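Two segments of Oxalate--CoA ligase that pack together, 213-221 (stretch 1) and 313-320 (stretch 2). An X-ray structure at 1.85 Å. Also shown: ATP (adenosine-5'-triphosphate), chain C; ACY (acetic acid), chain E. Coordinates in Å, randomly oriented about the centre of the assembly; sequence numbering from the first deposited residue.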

# COMPACT_ATOMS: atom_id res chain seq x y z
N PHE A 213 5.13 -4.34 -4.86
CA PHE A 213 5.64 -3.19 -5.63
C PHE A 213 4.84 -1.89 -5.33
O PHE A 213 5.07 -0.86 -5.96
CB PHE A 213 5.67 -3.48 -7.16
CG PHE A 213 4.34 -3.95 -7.74
CD1 PHE A 213 3.32 -3.05 -8.04
CD2 PHE A 213 4.14 -5.29 -7.99
CE1 PHE A 213 2.09 -3.48 -8.54
CE2 PHE A 213 2.90 -5.74 -8.56
CZ PHE A 213 1.89 -4.83 -8.81
N HIS A 214 3.92 -1.94 -4.36
CA HIS A 214 3.22 -0.70 -3.86
C HIS A 214 3.60 -0.57 -2.37
O HIS A 214 3.92 -1.59 -1.71
CB HIS A 214 1.69 -0.80 -4.08
CG HIS A 214 0.89 0.35 -3.51
ND1 HIS A 214 0.54 0.45 -2.17
CD2 HIS A 214 0.41 1.48 -4.11
CE1 HIS A 214 -0.11 1.59 -1.97
NE2 HIS A 214 -0.21 2.23 -3.13
N VAL A 215 3.62 0.65 -1.82
CA VAL A 215 4.12 0.83 -0.43
C VAL A 215 3.28 0.21 0.64
O VAL A 215 3.79 0.03 1.72
CB VAL A 215 4.24 2.32 0.03
CG1 VAL A 215 5.47 2.99 -0.54
CG2 VAL A 215 2.95 3.07 -0.32
N HIS A 216 1.99 -0.07 0.42
CA HIS A 216 1.19 -0.63 1.53
C HIS A 216 1.72 -2.04 1.89
O HIS A 216 2.13 -2.31 3.04
CB HIS A 216 -0.30 -0.67 1.13
CG HIS A 216 -1.23 -1.23 2.19
ND1 HIS A 216 -2.61 -1.08 2.10
CD2 HIS A 216 -1.01 -2.02 3.26
CE1 HIS A 216 -3.18 -1.70 3.12
NE2 HIS A 216 -2.24 -2.30 3.82
N GLY A 217 1.72 -2.96 0.93
CA GLY A 217 2.23 -4.30 1.24
C GLY A 217 3.71 -4.26 1.58
O GLY A 217 4.17 -4.96 2.50
N LEU A 218 4.47 -3.43 0.87
CA LEU A 218 5.92 -3.38 1.11
C LEU A 218 6.28 -2.85 2.51
O LEU A 218 7.05 -3.49 3.22
CB LEU A 218 6.59 -2.49 0.07
CG LEU A 218 8.10 -2.35 0.04
CD1 LEU A 218 8.69 -3.76 -0.18
CD2 LEU A 218 8.52 -1.41 -1.11
N LEU A 219 5.76 -1.66 2.88
CA LEU A 219 6.13 -1.05 4.18
C LEU A 219 5.44 -1.70 5.36
O LEU A 219 6.06 -1.97 6.39
CB LEU A 219 5.79 0.48 4.23
CG LEU A 219 6.96 1.37 3.83
CD1 LEU A 219 8.11 1.33 4.90
CD2 LEU A 219 7.52 1.00 2.40
N ALA A 220 4.13 -1.93 5.28
CA ALA A 220 3.41 -2.42 6.45
C ALA A 220 3.52 -3.91 6.59
O ALA A 220 3.89 -4.41 7.65
CB ALA A 220 1.90 -2.00 6.39
N GLY A 221 3.13 -4.63 5.54
CA GLY A 221 3.17 -6.10 5.65
C GLY A 221 4.60 -6.66 5.78
O GLY A 221 4.86 -7.47 6.67
PG ATP C . -2.00 9.58 -7.64
O1G ATP C . -3.24 10.44 -7.85
O2G ATP C . -1.27 9.28 -8.90
O3G ATP C . -1.08 10.18 -6.57
PB ATP C . -2.94 7.84 -5.54
O1B ATP C . -4.02 6.77 -5.50
O2B ATP C . -3.15 9.15 -4.88
O3B ATP C . -2.46 8.12 -7.08
PA ATP C . -1.35 6.36 -3.53
O1A ATP C . -0.15 7.03 -2.89
O2A ATP C . -1.30 4.92 -3.86
O3A ATP C . -1.60 7.11 -4.94
O5' ATP C . -2.66 6.73 -2.68
C5' ATP C . -2.67 7.66 -1.57
C4' ATP C . -4.09 8.24 -1.51
O4' ATP C . -5.01 7.20 -1.11
C3' ATP C . -4.25 9.24 -0.41
O3' ATP C . -3.78 10.52 -0.85
C2' ATP C . -5.75 9.24 -0.17
O2' ATP C . -6.40 9.94 -1.23
C1' ATP C . -6.07 7.79 -0.37
N9 ATP C . -6.19 7.04 0.90
C8 ATP C . -5.25 6.33 1.54
N7 ATP C . -5.80 5.78 2.67
C5 ATP C . -7.12 6.15 2.70
C6 ATP C . -8.27 5.90 3.59
N6 ATP C . -8.12 5.07 4.68
N1 ATP C . -9.45 6.46 3.24
C2 ATP C . -9.59 7.23 2.14
N3 ATP C . -8.58 7.51 1.28
C4 ATP C . -7.35 6.98 1.53
C ACY E . -1.02 3.57 0.76
O ACY E . -1.68 2.66 1.38
OXT ACY E . 0.13 3.99 1.11
CH3 ACY E . -1.66 4.23 -0.43
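Stretch 2, residues 313-320: AMTEATHL

No hydrogen bond runs directly between these two stretches; at the centre of the contact the His319 ring lies flat against the start of a helix, and the polar links between them pass through a water and ligands. One face of that ring covers backbone: His216 CA stands 3.7 Å from the centroid of the His319 ring, 26° off the normal, a CH-pi contact, and Val215 O approaches His319 CG to 3.9 Å over the same ring. The closest atoms of the two stretches are His216 CA and His319 CE1, 3.4 Å apart. The His216 ring is near parallel to the His319 ring, with planes at 28°, but it is slid aside, so the centroids are 4.9 Å apart and the rings barely overlap.

Stretch 2 reaches this position by a tight turn. It enters as the end of a strand at Ala313 and Met314, makes a short 3-10 segment at Thr315 and Glu316, and returns to strand at His319 and Leu320. Met314 O accepts from both Ala317 N at 3.1 Å and His319 N at 2.9 Å, while Met314 N donates to His319 O at 3.0 Å, so the residues on the two sides of the turn are tied together. Thr318, at phi/psi 51/50, and His319, at 79/-110, both have positive phi. The CA-to-CB bond of His319 points toward the helix, and chi1 is t.

Stretch 1 is loop through His214 and helix from Val215 onward. His214 caps the helix: its ND1 accepts from His216 N at 3.0 Å. The closest CA pair across the contact is Val215 CA and His319 CA, at 5.7 Å. Around the histidine the helix supplies small and branched side chains. Val215 CB meets His319 CB at 4.0 Å, Leu219 CB lies 3.8 Å from His319 CB, and one turn along from His216, Ala220 CB comes within 3.8 Å of His319 NE2. Leu219 also reaches the turn itself, with CG 3.8 Å from Thr318 O and 3.9 Å from Thr318 CG2. On the side of the 3-10 segment, Val215 CG2 packs 4.0 Å from Thr315 CA.

Polar links are made through third parties. A water accepts from Val215 N at 3.0 Å and hydrogen-bonds Thr315 OG1 at 2.9 Å, joining the first turn of the helix to the 3-10 segment. ATP is held from both stretches by two oxygens of one phosphate: His214 NE2 donates to O2A at 3.0 Å, and Thr315 N donates to O1A at 2.9 Å. Acetic acid, probably from the crystallisation liquor, sits at the edge of the His319 ring, where ND1 donates to its OXT at 2.7 Å; Val215 CG2 lies 3.3 Å from that same OXT.

The rule to read here is economical: one flat side chain on a positive-phi backbone covers a helix start, while His214, Thr315 and Val215 N take water or ligand and other polar atoms, such as His319 NE2, are bonded elsewhere in the structure.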

# COMPACT_ATOMS: atom_id res chain seq x y z
N ALA A 313 -2.70 6.54 4.38
CA ALA A 313 -1.32 6.42 3.91
C ALA A 313 -1.16 6.86 2.47
O ALA A 313 -2.12 6.93 1.76
CB ALA A 313 -0.83 4.96 4.04
N MET A 314 0.07 7.20 2.06
CA MET A 314 0.29 7.54 0.65
C MET A 314 1.75 7.34 0.31
O MET A 314 2.62 7.30 1.19
CB MET A 314 -0.17 9.00 0.38
CG MET A 314 0.73 10.09 1.01
SD MET A 314 -0.09 11.71 0.89
CE MET A 314 -0.48 11.89 -0.86
N THR A 315 2.03 7.18 -0.98
CA THR A 315 3.38 6.88 -1.40
C THR A 315 4.36 7.98 -0.92
O THR A 315 5.45 7.66 -0.52
CB THR A 315 3.45 6.78 -2.96
OG1 THR A 315 2.55 5.76 -3.39
CG2 THR A 315 4.84 6.40 -3.42
N GLU A 316 3.95 9.23 -1.02
CA GLU A 316 4.84 10.35 -0.64
C GLU A 316 5.20 10.44 0.85
O GLU A 316 6.16 11.12 1.23
CB GLU A 316 4.20 11.70 -1.04
CG GLU A 316 4.12 11.97 -2.51
CD GLU A 316 2.75 11.51 -3.10
OE1 GLU A 316 2.19 10.51 -2.61
OE2 GLU A 316 2.26 12.19 -4.04
N ALA A 317 4.41 9.76 1.67
CA ALA A 317 4.64 9.68 3.13
C ALA A 317 5.35 8.37 3.49
O ALA A 317 5.37 7.99 4.64
CB ALA A 317 3.24 9.76 3.87
N THR A 318 5.88 7.65 2.49
CA THR A 318 6.42 6.28 2.72
C THR A 318 5.32 5.46 3.47
O THR A 318 5.56 4.81 4.48
CB THR A 318 7.79 6.31 3.49
OG1 THR A 318 8.61 7.27 2.84
CG2 THR A 318 8.53 4.94 3.40
N HIS A 319 4.12 5.52 2.92
CA HIS A 319 2.93 4.84 3.47
C HIS A 319 2.34 5.62 4.68
O HIS A 319 1.75 6.69 4.49
CB HIS A 319 3.26 3.34 3.82
CG HIS A 319 2.03 2.51 4.09
ND1 HIS A 319 0.94 2.46 3.23
CD2 HIS A 319 1.70 1.72 5.15
CE1 HIS A 319 0.00 1.69 3.76
NE2 HIS A 319 0.44 1.22 4.93
N LEU A 320 2.46 5.10 5.90
CA LEU A 320 1.60 5.53 7.01
C LEU A 320 1.66 7.05 7.35
O LEU A 320 2.77 7.61 7.57
CB LEU A 320 1.99 4.72 8.26
CG LEU A 320 1.21 5.09 9.54
CD1 LEU A 320 -0.22 4.69 9.38
CD2 LEU A 320 1.88 4.36 10.73
O HOH W 1 3.16 2.91 -3.80